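RNA silencing suppressor p19 (Tomato bushy stunt virus, PDB 4J39) suppresses RNA silencing, probably as a homodimeric molecular caliper that binds silencing RNAs and selects them by the length of their duplex. Local coordinates at residues 11-16 with 61-66; 39-44 with 66-71; 95-100 with 120-125. All blocks are in the same frame, centred on the assembly; numbering follows the deposited sequence. Where two conformers were deposited one is given.

Contact 1 (11-16 with 61-66); sequences PDESPS and LHRVLG. With SO4 (sulfate ion), chain D; nucleotides of chain B.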
loop_
_atom_site.group_PDB
_atom_site.type_symbol
_atom_site.label_atom_id
_atom_site.label_comp_id
_atom_site.label_asym_id
_atom_site.label_seq_id
_atom_site.Cartn_x
_atom_site.Cartn_y
_atom_site.Cartn_z
ATOM N N PRO A 11 -21.890 4.099 -7.556
ATOM C CA PRO A 11 -22.205 5.169 -6.590
ATOM C C PRO A 11 -21.701 4.933 -5.182
ATOM O O PRO A 11 -21.451 3.753 -4.850
ATOM C CB PRO A 11 -23.707 5.118 -6.486
ATOM C CG PRO A 11 -24.149 4.093 -7.366
ATOM C CD PRO A 11 -23.083 3.429 -8.056
ATOM N N ASP A 12 -21.588 5.977 -4.341
ATOM C CA ASP A 12 -21.261 5.730 -2.938
ATOM C C ASP A 12 -22.345 4.961 -2.240
ATOM O O ASP A 12 -23.534 5.110 -2.529
ATOM C CB ASP A 12 -21.055 7.079 -2.207
ATOM C CG ASP A 12 -20.501 6.936 -0.818
ATOM O OD1 ASP A 12 -19.364 6.527 -0.692
ATOM O OD2 ASP A 12 -21.237 7.255 0.124
ATOM N N GLU A 13 -21.953 4.192 -1.214
ATOM C CA GLU A 13 -22.813 3.316 -0.451
ATOM C C GLU A 13 -22.642 3.509 1.033
ATOM O O GLU A 13 -22.870 2.603 1.896
ATOM C CB GLU A 13 -22.613 1.830 -0.835
ATOM C CG GLU A 13 -22.967 1.573 -2.364
ATOM C CD GLU A 13 -22.527 0.275 -2.940
ATOM O OE1 GLU A 13 -21.801 -0.467 -2.227
ATOM O OE2 GLU A 13 -22.783 0.020 -4.201
ATOM N N SER A 14 -22.221 4.725 1.412
ATOM C CA SER A 14 -22.079 4.983 2.856
ATOM C C SER A 14 -23.347 4.710 3.622
ATOM O O SER A 14 -24.433 5.145 3.255
ATOM C CB SER A 14 -21.722 6.512 3.106
ATOM O OG SER A 14 -20.475 6.762 2.541
ATOM N N PRO A 15 -23.246 4.074 4.827
ATOM C CA PRO A 15 -24.423 3.881 5.595
ATOM C C PRO A 15 -24.802 5.108 6.447
ATOM O O PRO A 15 -23.881 5.854 6.812
ATOM C CB PRO A 15 -23.990 2.857 6.675
ATOM C CG PRO A 15 -22.567 2.889 6.703
ATOM C CD PRO A 15 -22.073 3.379 5.385
ATOM N N SER A 16 -26.091 5.302 6.711
ATOM C CA SER A 16 -26.541 6.363 7.592
ATOM C C SER A 16 -26.015 5.999 8.975
ATOM O O SER A 16 -25.662 4.866 9.324
ATOM C CB SER A 16 -28.055 6.495 7.658
ATOM O OG SER A 16 -28.613 5.297 8.226
ATOM N N LEU A 61 -17.012 -9.591 -4.253
ATOM C CA LEU A 61 -15.638 -9.243 -4.723
ATOM C C LEU A 61 -15.629 -8.743 -6.168
ATOM O O LEU A 61 -15.035 -7.695 -6.537
ATOM C CB LEU A 61 -14.653 -10.453 -4.562
ATOM C CG LEU A 61 -13.200 -10.136 -4.798
ATOM C CD1 LEU A 61 -12.641 -8.957 -3.912
ATOM C CD2 LEU A 61 -12.283 -11.385 -4.742
ATOM N N HIS A 62 -16.282 -9.522 -7.041
ATOM C CA HIS A 62 -16.368 -9.156 -8.461
ATOM C C HIS A 62 -17.008 -7.736 -8.609
ATOM O O HIS A 62 -16.469 -6.865 -9.337
ATOM C CB HIS A 62 -17.215 -10.221 -9.233
ATOM C CG HIS A 62 -17.194 -10.001 -10.689
ATOM N ND1 HIS A 62 -18.223 -9.368 -11.329
ATOM C CD2 HIS A 62 -16.215 -10.201 -11.603
ATOM C CE1 HIS A 62 -17.879 -9.164 -12.586
ATOM N NE2 HIS A 62 -16.681 -9.685 -12.787
ATOM N N ARG A 63 -18.101 -7.554 -7.905
ATOM C CA ARG A 63 -18.888 -6.354 -8.042
ATOM C C ARG A 63 -17.986 -5.160 -7.634
ATOM O O ARG A 63 -17.854 -4.182 -8.359
ATOM C CB ARG A 63 -20.090 -6.406 -7.164
ATOM C CG ARG A 63 -21.018 -5.140 -7.258
ATOM C CD ARG A 63 -22.152 -5.147 -6.294
ATOM N NE ARG A 63 -21.709 -4.723 -4.941
ATOM C CZ ARG A 63 -21.634 -3.436 -4.600
ATOM N NH1 ARG A 63 -22.075 -2.465 -5.419
ATOM N NH2 ARG A 63 -21.248 -3.068 -3.330
ATOM N N VAL A 64 -17.367 -5.272 -6.466
ATOM C CA VAL A 64 -16.606 -4.069 -5.942
ATOM C C VAL A 64 -15.270 -3.792 -6.694
ATOM O O VAL A 64 -14.763 -2.652 -6.736
ATOM C CB VAL A 64 -16.446 -4.053 -4.385
ATOM C CG1 VAL A 64 -17.749 -4.214 -3.634
ATOM C CG2 VAL A 64 -15.431 -5.224 -3.914
ATOM N N LEU A 65 -14.605 -4.836 -7.258
ATOM C CA LEU A 65 -13.465 -4.692 -8.087
ATOM C C LEU A 65 -13.859 -3.898 -9.338
ATOM O O LEU A 65 -12.989 -3.335 -10.003
ATOM C CB LEU A 65 -12.989 -6.085 -8.375
ATOM C CG LEU A 65 -11.832 -6.689 -7.649
ATOM C CD1 LEU A 65 -10.855 -5.858 -6.786
ATOM C CD2 LEU A 65 -11.722 -8.231 -7.564
ATOM N N GLY A 66 -15.168 -3.842 -9.658
ATOM C CA GLY A 66 -15.639 -3.059 -10.848
ATOM C C GLY A 66 -15.764 -1.578 -10.524
ATOM O O GLY A 66 -16.184 -0.812 -11.371
HETATM S S SO4 D . -31.804 7.103 8.135
HETATM O O1 SO4 D . -31.004 8.279 8.550
HETATM O O2 SO4 D . -31.086 5.892 8.491
HETATM O O3 SO4 D . -33.130 7.054 8.719
HETATM O O4 SO4 D . -31.817 7.271 6.688
ATOM O OP3 C B 1 -15.727 1.992 8.864
ATOM P P C B 1 -17.012 1.331 9.207
ATOM O OP1 C B 1 -17.109 0.074 8.422
ATOM O OP2 C B 1 -17.205 1.293 10.719
ATOM O "O5'" C B 1 -18.127 2.259 8.538
ATOM C "C5'" C B 1 -18.059 3.686 8.762
ATOM C "C4'" C B 1 -19.226 4.468 8.170
ATOM O "O4'" C B 1 -20.435 4.361 8.977
ATOM C "C3'" C B 1 -18.933 5.931 8.109
ATOM O "O3'" C B 1 -18.113 6.221 6.979
ATOM C "C2'" C B 1 -20.355 6.524 8.081
ATOM O "O2'" C B 1 -21.067 6.376 6.840
ATOM C "C1'" C B 1 -20.987 5.666 9.154
ATOM N N1 C B 1 -20.725 6.119 10.618
ATOM C C2 C B 1 -21.412 7.205 11.132
ATOM O O2 C B 1 -22.203 7.783 10.405
ATOM N N3 C B 1 -21.211 7.599 12.454
ATOM C C4 C B 1 -20.327 6.928 13.206
ATOM N N4 C B 1 -20.150 7.324 14.493
ATOM C C5 C B 1 -19.601 5.809 12.694
ATOM C C6 C B 1 -19.830 5.457 11.398
#
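Glu-13 and Arg-63 meet end-on in a two-pronged salt bridge that joins the loop 11-16 to the helical turn 61-66. The two side chains approach from opposite directions, and their flat ends lie nearly coplanar, with carboxylate and guanidinium planes 23° apart. Arg-63 NH2 donates to Glu-13 OE1 and Arg-63 NH1 to Glu-13 OE2, each at 2.9 Å, and both oxygens accept through their syn lone pairs. Matching two donors to two acceptors restrains the two groups to a nearly common plane. Arg-63 leaves the helix with CG anti to its backbone N (chi1 -179°) and then bends at chi3, which turns the guanidinium end toward the loop; Glu-13 runs out extended to meet it. Arg-63 NH2 also donates to the carbonyl of Arg-53, so one nitrogen serves both loop and strand.

The loop is shaped locally by an Asx turn: Asp-12 OD2 accepts from Ser-14 N at 3.0 Å, from above the carboxylate plane, and from Ser-14 OG at 2.6 Å through its syn lone pair. Further on, Pro-15 O takes a hydrogen bond of 2.9 Å from O2' of cytidine 1 of RNA chain B, while Pro-15 CG lies 3.4 Å from O4' of the same sugar. Ser-16 is the N-cap of helix 17-26, its OG accepting from Glu-19 N.

Glu-13 pairs through its backbone with Tyr-51, tying the loop to the edge of strand 46-53, whereas helix 58-65, which carries Arg-63, packs Leu-61 and Val-64 against helix 108-124.

Contact 2 (39-44 with 66-71); sequences ESWGFG and GSWTGD. With SO4 (sulfate ion), chain E.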
loop_
_atom_site.group_PDB
_atom_site.type_symbol
_atom_site.label_atom_id
_atom_site.label_comp_id
_atom_site.label_asym_id
_atom_site.label_seq_id
_atom_site.Cartn_x
_atom_site.Cartn_y
_atom_site.Cartn_z
ATOM N N GLU A 39 -12.472 3.445 0.004
ATOM C CA GLU A 39 -11.378 3.586 -0.850
ATOM C C GLU A 39 -11.460 5.035 -1.371
ATOM O O GLU A 39 -12.554 5.627 -1.256
ATOM C CB GLU A 39 -11.396 2.619 -2.117
ATOM C CG GLU A 39 -12.662 2.685 -3.016
ATOM C CD GLU A 39 -12.721 1.682 -4.189
ATOM O OE1 GLU A 39 -13.825 1.644 -4.726
ATOM O OE2 GLU A 39 -11.673 1.060 -4.445
ATOM N N SER A 40 -10.359 5.502 -1.829
ATOM C CA SER A 40 -10.234 6.869 -2.374
ATOM C C SER A 40 -9.158 7.036 -3.409
ATOM O O SER A 40 -8.159 6.324 -3.446
ATOM C CB SER A 40 -10.037 7.816 -1.175
ATOM O OG SER A 40 -8.782 7.620 -0.667
ATOM N N TRP A 41 -9.360 7.983 -4.345
ATOM C CA TRP A 41 -8.418 8.371 -5.311
ATOM C C TRP A 41 -8.228 9.910 -5.235
ATOM O O TRP A 41 -9.232 10.622 -5.154
ATOM C CB TRP A 41 -8.846 8.095 -6.682
ATOM C CG TRP A 41 -8.524 6.665 -7.283
ATOM C CD1 TRP A 41 -9.371 5.634 -7.429
ATOM C CD2 TRP A 41 -7.272 6.256 -7.762
ATOM N NE1 TRP A 41 -8.717 4.604 -7.991
ATOM C CE2 TRP A 41 -7.406 4.914 -8.173
ATOM C CE3 TRP A 41 -6.033 6.843 -7.830
ATOM C CZ2 TRP A 41 -6.359 4.250 -8.667
ATOM C CZ3 TRP A 41 -4.955 6.133 -8.287
ATOM C CH2 TRP A 41 -5.164 4.823 -8.733
ATOM N N GLY A 42 -6.974 10.286 -5.125
ATOM C CA GLY A 42 -6.535 11.685 -5.029
ATOM C C GLY A 42 -5.636 12.021 -6.188
ATOM O O GLY A 42 -4.682 11.291 -6.511
ATOM N N PHE A 43 -5.911 13.204 -6.815
ATOM C CA PHE A 43 -5.137 13.776 -7.898
ATOM C C PHE A 43 -4.834 15.237 -7.610
ATOM O O PHE A 43 -5.762 16.052 -7.565
ATOM C CB PHE A 43 -5.801 13.656 -9.260
ATOM C CG PHE A 43 -6.487 12.313 -9.512
ATOM C CD1 PHE A 43 -7.853 12.224 -9.575
ATOM C CD2 PHE A 43 -5.720 11.172 -9.677
ATOM C CE1 PHE A 43 -8.515 10.968 -9.733
ATOM C CE2 PHE A 43 -6.349 9.904 -9.876
ATOM C CZ PHE A 43 -7.717 9.813 -9.941
ATOM N N GLY A 44 -3.586 15.518 -7.319
ATOM C CA GLY A 44 -3.213 16.820 -6.700
ATOM C C GLY A 44 -4.039 17.079 -5.464
ATOM O O GLY A 44 -4.020 16.254 -4.509
ATOM N N GLY A 66 -15.168 -3.842 -9.658
ATOM C CA GLY A 66 -15.639 -3.059 -10.848
ATOM C C GLY A 66 -15.764 -1.578 -10.524
ATOM O O GLY A 66 -16.184 -0.812 -11.371
ATOM N N SER A 67 -15.385 -1.138 -9.320
ATOM C CA SER A 67 -15.730 0.306 -8.926
ATOM C C SER A 67 -14.842 1.328 -9.623
ATOM O O SER A 67 -15.187 2.551 -9.709
ATOM C CB SER A 67 -15.692 0.453 -7.405
ATOM O OG SER A 67 -14.407 0.408 -7.000
ATOM N N TRP A 68 -13.721 0.909 -10.162
ATOM C CA TRP A 68 -12.830 1.688 -10.974
ATOM C C TRP A 68 -11.952 0.851 -11.831
ATOM O O TRP A 68 -11.678 -0.294 -11.503
ATOM C CB TRP A 68 -12.005 2.720 -10.116
ATOM C CG TRP A 68 -11.088 2.075 -9.103
ATOM C CD1 TRP A 68 -11.384 1.811 -7.803
ATOM C CD2 TRP A 68 -9.801 1.576 -9.356
ATOM N NE1 TRP A 68 -10.290 1.192 -7.207
ATOM C CE2 TRP A 68 -9.310 1.000 -8.134
ATOM C CE3 TRP A 68 -8.957 1.596 -10.445
ATOM C CZ2 TRP A 68 -8.007 0.427 -8.060
ATOM C CZ3 TRP A 68 -7.719 1.054 -10.388
ATOM C CH2 TRP A 68 -7.242 0.478 -9.191
ATOM N N THR A 69 -11.468 1.418 -12.949
ATOM C CA THR A 69 -10.562 0.739 -13.858
ATOM C C THR A 69 -9.393 1.660 -14.169
ATOM O O THR A 69 -9.434 2.934 -13.881
ATOM C CB THR A 69 -11.324 0.343 -15.134
ATOM O OG1 THR A 69 -11.660 1.601 -15.758
ATOM C CG2 THR A 69 -12.560 -0.497 -14.931
ATOM N N GLY A 70 -8.361 1.183 -14.796
ATOM C CA GLY A 70 -7.237 2.025 -15.243
ATOM C C GLY A 70 -7.779 3.156 -16.161
ATOM O O GLY A 70 -7.359 4.366 -16.016
ATOM N N ASP A 71 -8.701 2.766 -17.028
ATOM C CA ASP A 71 -9.312 3.770 -17.930
ATOM C C ASP A 71 -10.131 4.836 -17.198
ATOM O O ASP A 71 -10.007 6.063 -17.490
ATOM C CB ASP A 71 -10.158 3.134 -18.993
ATOM C CG ASP A 71 -9.324 2.367 -20.078
ATOM O OD1 ASP A 71 -10.027 1.704 -20.876
ATOM O OD2 ASP A 71 -8.087 2.480 -20.144
HETATM S S SO4 E . -6.968 -2.078 -13.940
HETATM O O1 SO4 E . -6.692 -3.311 -14.690
HETATM O O2 SO4 E . -5.638 -1.380 -13.753
HETATM O O3 SO4 E . -8.058 -1.431 -14.694
HETATM O O4 SO4 E . -7.603 -2.313 -12.652
#
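Trp-41 drives the edge of its indole into the face of Trp-68 in a T-shaped stack, the two five-membered rings being 4.6 Å apart between centroids with planes at 88°. The leading atom is Trp-41 NE1, which sits over the centre of the Trp-68 ring system, 3.5 Å from Trp-68 CD2. Farther along the same edge, Trp-41 CZ2 packs 3.9 Å from Trp-68 CZ3. At the rim of the Trp-68 indole lies the carboxylate of Glu-39, whose plane is turned 55° from the ring. Glu-39 CG sits between the backbone N and the carbonyl carbon, and the chain then runs extended to bring the carboxylate there. Its OE1 receives a 2.7 Å hydrogen bond from Ser-67 OG on the syn lone pair, and its OE2 a weak one of 3.1 Å from Trp-68 NE1, bent to 134°.

Glu-39 and Trp-41 are alternate residues of strand 36-43, so both point from the same face of the antiparallel sheet toward segment 66-71, the link from helix 58-65 into the start of helix 70-78; Ser-40 between them points away and packs on an RNA phosphate.

In the next shell, Glu-39 OE2 is also held by Tyr-90 OH and by a salt bridge to Lys-119, which would be expected to stabilise the buried carboxylate as an anion. The Tyr-90 ring meets both tryptophans. Helix 108-124 closes over Trp-68 with Ala-115 and Ile-116, and Val-73 of helix 70-78 touches both indoles.

Contact 3 (95-100 with 120-125); sequences RGVSIT and QELLQL. With SO4 (sulfate ion), chain F; nucleotides of chain C.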
loop_
_atom_site.group_PDB
_atom_site.type_symbol
_atom_site.label_atom_id
_atom_site.label_comp_id
_atom_site.label_asym_id
_atom_site.label_seq_id
_atom_site.Cartn_x
_atom_site.Cartn_y
_atom_site.Cartn_z
ATOM N N ARG A 95 -11.026 -3.659 7.618
ATOM C CA ARG A 95 -10.692 -4.524 8.795
ATOM C C ARG A 95 -9.382 -4.091 9.511
ATOM O O ARG A 95 -8.507 -4.900 9.830
ATOM C CB ARG A 95 -10.556 -5.966 8.340
ATOM C CG ARG A 95 -11.905 -6.555 7.832
ATOM C CD ARG A 95 -11.670 -7.934 7.231
ATOM N NE ARG A 95 -11.093 -8.845 8.207
ATOM C CZ ARG A 95 -10.332 -9.909 7.937
ATOM N NH1 ARG A 95 -10.001 -10.232 6.661
ATOM N NH2 ARG A 95 -9.895 -10.665 8.972
ATOM N N GLY A 96 -9.236 -2.785 9.720
ATOM C CA GLY A 96 -8.146 -2.297 10.508
ATOM C C GLY A 96 -6.854 -2.018 9.730
ATOM O O GLY A 96 -5.878 -1.466 10.265
ATOM N N VAL A 97 -6.795 -2.424 8.440
ATOM C CA VAL A 97 -5.598 -2.227 7.671
ATOM C C VAL A 97 -5.844 -1.296 6.468
ATOM O O VAL A 97 -6.853 -1.453 5.765
ATOM C CB VAL A 97 -4.817 -3.562 7.233
ATOM C CG1 VAL A 97 -5.231 -4.961 7.951
ATOM C CG2 VAL A 97 -4.011 -3.493 5.958
ATOM N N SER A 98 -4.963 -0.312 6.358
ATOM C CA SER A 98 -4.957 0.683 5.267
ATOM C C SER A 98 -3.762 0.414 4.379
ATOM O O SER A 98 -2.653 0.109 4.855
ATOM C CB SER A 98 -4.840 2.025 5.930
ATOM O OG SER A 98 -4.603 2.962 4.979
ATOM N N ILE A 99 -4.011 0.404 3.068
ATOM C CA ILE A 99 -2.997 0.384 2.068
ATOM C C ILE A 99 -3.071 1.658 1.211
ATOM O O ILE A 99 -4.153 2.009 0.677
ATOM C CB ILE A 99 -3.048 -0.866 1.184
ATOM C CG1 ILE A 99 -3.027 -2.123 2.122
ATOM C CG2 ILE A 99 -1.939 -0.888 0.153
ATOM C CD1 ILE A 99 -3.118 -3.494 1.293
ATOM N N THR A 100 -1.960 2.305 1.005
ATOM C CA THR A 100 -1.939 3.493 0.137
ATOM C C THR A 100 -0.893 3.283 -0.992
ATOM O O THR A 100 0.248 2.899 -0.776
ATOM C CB THR A 100 -1.668 4.757 0.917
ATOM O OG1 THR A 100 -2.689 4.926 1.907
ATOM C CG2 THR A 100 -1.608 5.980 0.035
ATOM N N GLN A 120 -7.486 -6.163 -4.341
ATOM C CA GLN A 120 -7.810 -7.626 -4.387
ATOM C C GLN A 120 -7.229 -8.413 -3.145
ATOM O O GLN A 120 -7.992 -9.077 -2.448
ATOM C CB GLN A 120 -7.177 -8.220 -5.659
ATOM C CG GLN A 120 -7.794 -7.752 -7.031
ATOM C CD GLN A 120 -6.910 -7.941 -8.309
ATOM O OE1 GLN A 120 -7.346 -7.602 -9.389
ATOM N NE2 GLN A 120 -5.701 -8.497 -8.180
ATOM N N GLU A 121 -5.982 -8.165 -2.793
ATOM C CA GLU A 121 -5.334 -8.960 -1.716
ATOM C C GLU A 121 -5.897 -8.591 -0.379
ATOM O O GLU A 121 -6.147 -9.453 0.474
ATOM C CB GLU A 121 -3.814 -8.770 -1.795
ATOM C CG GLU A 121 -3.256 -9.168 -3.256
ATOM C CD GLU A 121 -2.362 -10.454 -3.447
ATOM O OE1 GLU A 121 -1.308 -10.618 -2.753
ATOM O OE2 GLU A 121 -2.729 -11.237 -4.364
ATOM N N LEU A 122 -6.187 -7.287 -0.171
ATOM C CA LEU A 122 -6.793 -6.893 1.094
ATOM C C LEU A 122 -8.180 -7.447 1.341
ATOM O O LEU A 122 -8.544 -7.925 2.434
ATOM C CB LEU A 122 -6.826 -5.315 1.179
ATOM C CG LEU A 122 -7.298 -4.781 2.486
ATOM C CD1 LEU A 122 -6.555 -5.342 3.786
ATOM C CD2 LEU A 122 -7.260 -3.176 2.512
ATOM N N LEU A 123 -9.001 -7.395 0.293
ATOM C CA LEU A 123 -10.376 -7.837 0.363
ATOM C C LEU A 123 -10.444 -9.400 0.488
ATOM O O LEU A 123 -11.380 -9.910 1.074
ATOM C CB LEU A 123 -11.165 -7.300 -0.833
ATOM C CG LEU A 123 -11.316 -5.766 -0.903
ATOM C CD1 LEU A 123 -12.173 -5.382 -2.249
ATOM C CD2 LEU A 123 -11.924 -5.257 0.404
ATOM N N GLN A 124 -9.379 -10.061 0.115
ATOM C CA GLN A 124 -9.368 -11.559 0.202
ATOM C C GLN A 124 -8.579 -12.097 1.390
ATOM O O GLN A 124 -8.479 -13.346 1.538
ATOM C CB GLN A 124 -8.758 -12.158 -1.011
ATOM C CG GLN A 124 -9.485 -11.886 -2.299
ATOM C CD GLN A 124 -8.900 -12.593 -3.495
ATOM O OE1 GLN A 124 -9.586 -13.427 -4.117
ATOM N NE2 GLN A 124 -7.654 -12.301 -3.819
ATOM N N LEU A 125 -8.037 -11.217 2.206
ATOM C CA LEU A 125 -7.165 -11.644 3.299
ATOM C C LEU A 125 -7.981 -12.531 4.243
ATOM O O LEU A 125 -9.098 -12.184 4.609
ATOM C CB LEU A 125 -6.693 -10.438 4.092
ATOM C CG LEU A 125 -5.265 -10.233 4.668
ATOM C CD1 LEU A 125 -5.451 -9.362 5.983
ATOM C CD2 LEU A 125 -4.344 -11.532 4.778
HETATM S S SO4 F . -11.523 -0.286 11.005
HETATM O O1 SO4 F . -11.090 -0.563 9.557
HETATM O O2 SO4 F . -10.487 -0.245 12.055
HETATM O O3 SO4 F . -12.216 1.010 11.173
HETATM O O4 SO4 F . -12.379 -1.408 11.383
ATOM P P C C 11 -6.799 10.316 3.445
ATOM O OP1 C C 11 -7.923 9.689 2.701
ATOM O OP2 C C 11 -6.829 11.372 4.562
ATOM O "O5'" C C 11 -5.953 9.168 4.184
ATOM C "C5'" C C 11 -5.632 7.981 3.447
ATOM C "C4'" C C 11 -4.533 7.308 4.234
ATOM O "O4'" C C 11 -3.328 8.102 4.225
ATOM C "C3'" C C 11 -4.750 7.129 5.731
ATOM O "O3'" C C 11 -5.647 6.079 5.971
ATOM C "C2'" C C 11 -3.356 6.793 6.175
ATOM O "O2'" C C 11 -3.000 5.474 5.693
ATOM C "C1'" C C 11 -2.641 7.881 5.430
ATOM N N1 C C 11 -2.539 9.220 6.108
ATOM C C2 C C 11 -1.578 9.387 7.093
ATOM O O2 C C 11 -0.849 8.466 7.420
ATOM N N3 C C 11 -1.447 10.593 7.691
ATOM C C4 C C 11 -2.289 11.567 7.358
ATOM N N4 C C 11 -2.180 12.769 7.959
ATOM C C5 C C 11 -3.281 11.423 6.398
ATOM C C6 C C 11 -3.383 10.226 5.793
ATOM P P U C 12 -6.337 5.893 7.402
ATOM O OP1 U C 12 -7.306 4.764 7.220
ATOM O OP2 U C 12 -7.015 7.119 7.670
ATOM O "O5'" U C 12 -5.248 5.570 8.507
ATOM C "C5'" U C 12 -4.471 4.341 8.431
ATOM C "C4'" U C 12 -3.445 4.248 9.528
ATOM O "O4'" U C 12 -2.530 5.357 9.344
ATOM C "C3'" U C 12 -3.960 4.526 10.942
ATOM O "O3'" U C 12 -4.575 3.438 11.562
ATOM C "C2'" U C 12 -2.652 4.824 11.647
ATOM O "O2'" U C 12 -1.786 3.710 11.794
ATOM C "C1'" U C 12 -2.073 5.765 10.619
ATOM N N1 U C 12 -2.427 7.206 10.692
ATOM C C2 U C 12 -1.730 7.960 11.593
ATOM O O2 U C 12 -0.954 7.479 12.387
ATOM N N3 U C 12 -2.038 9.313 11.578
ATOM C C4 U C 12 -2.921 10.025 10.802
ATOM O O4 U C 12 -2.978 11.265 10.949
ATOM C C5 U C 12 -3.619 9.177 9.849
ATOM C C6 U C 12 -3.347 7.832 9.850
#
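Arg-95 NH1 donates to Leu-125 O at 3.0 Å, one of several bonds that hold the Arg-95 guanidinium where the loop before strand 97-104 faces the C-terminal end of helix 108-124. The oxygen lies in the guanidinium plane, but the donor stands 47° above the carbonyl plane and the N-H...O angle is only 131°. NE makes a salt bridge to Asp-32, and NH2 one to the carboxylate of Pro-127, where this construct ends short of the natural C-terminus; these anions probably offset the nearby charge of Arg-56. The setting is a helix packed on one face of the antiparallel sheet of the p19 core, with the RNA on the other.

On the helix side Leu-122 is the central apolar residue. With CG anti to the backbone N (chi1 -174°), it reaches toward the strand, and its branches divide the work: CD1 lies 3.8 Å from Val-97 CG2, while CD2 rests 3.7 Å from Val-97 O. Ile-99, the next inward residue, slides past Leu-122 in the opposing direction and brings CD1 to 4.1 Å from Leu-122 CB. Ile-92 and Phe-94 of strand 87-94 also touch Leu-122.

Residues Ser-98, Ile-99 and Thr-100 pair antiparallel with a strand of the second subunit, carrying the sheet across the dimer interface, and Ile-99 also packs on Met-114 of that subunit. Gly-96 N donates to a sulfate, probably from the crystallisation liquor. On the RNA face, Ser-98 OG shares a hydrogen bond of 3.1 Å with O2' of cytidine 11 of chain C.

Overall arrangement
Contact 1 lies at the surface and rests on a single ion pair, whereas contacts 2 and 3 are buried. Contacts 2 and 3 both join the sheet to what covers its helical face, about 16 Å apart between centres: contact 2 through aromatic rings and a buried carboxylate on strand 36-43, contact 3 through aliphatic side chains on strand 97-104 and an arginine-to-carbonyl bond, next to the dimer interface. Contacts 1 and 2 share Gly-66, where helix 58-65 gives way to the turn before helix 70-78. Contact 1 touches contact 3 directly, since Leu-61, Val-64 and Leu-65 pack on Gln-120, Leu-123 and Gln-124, joining the two helices.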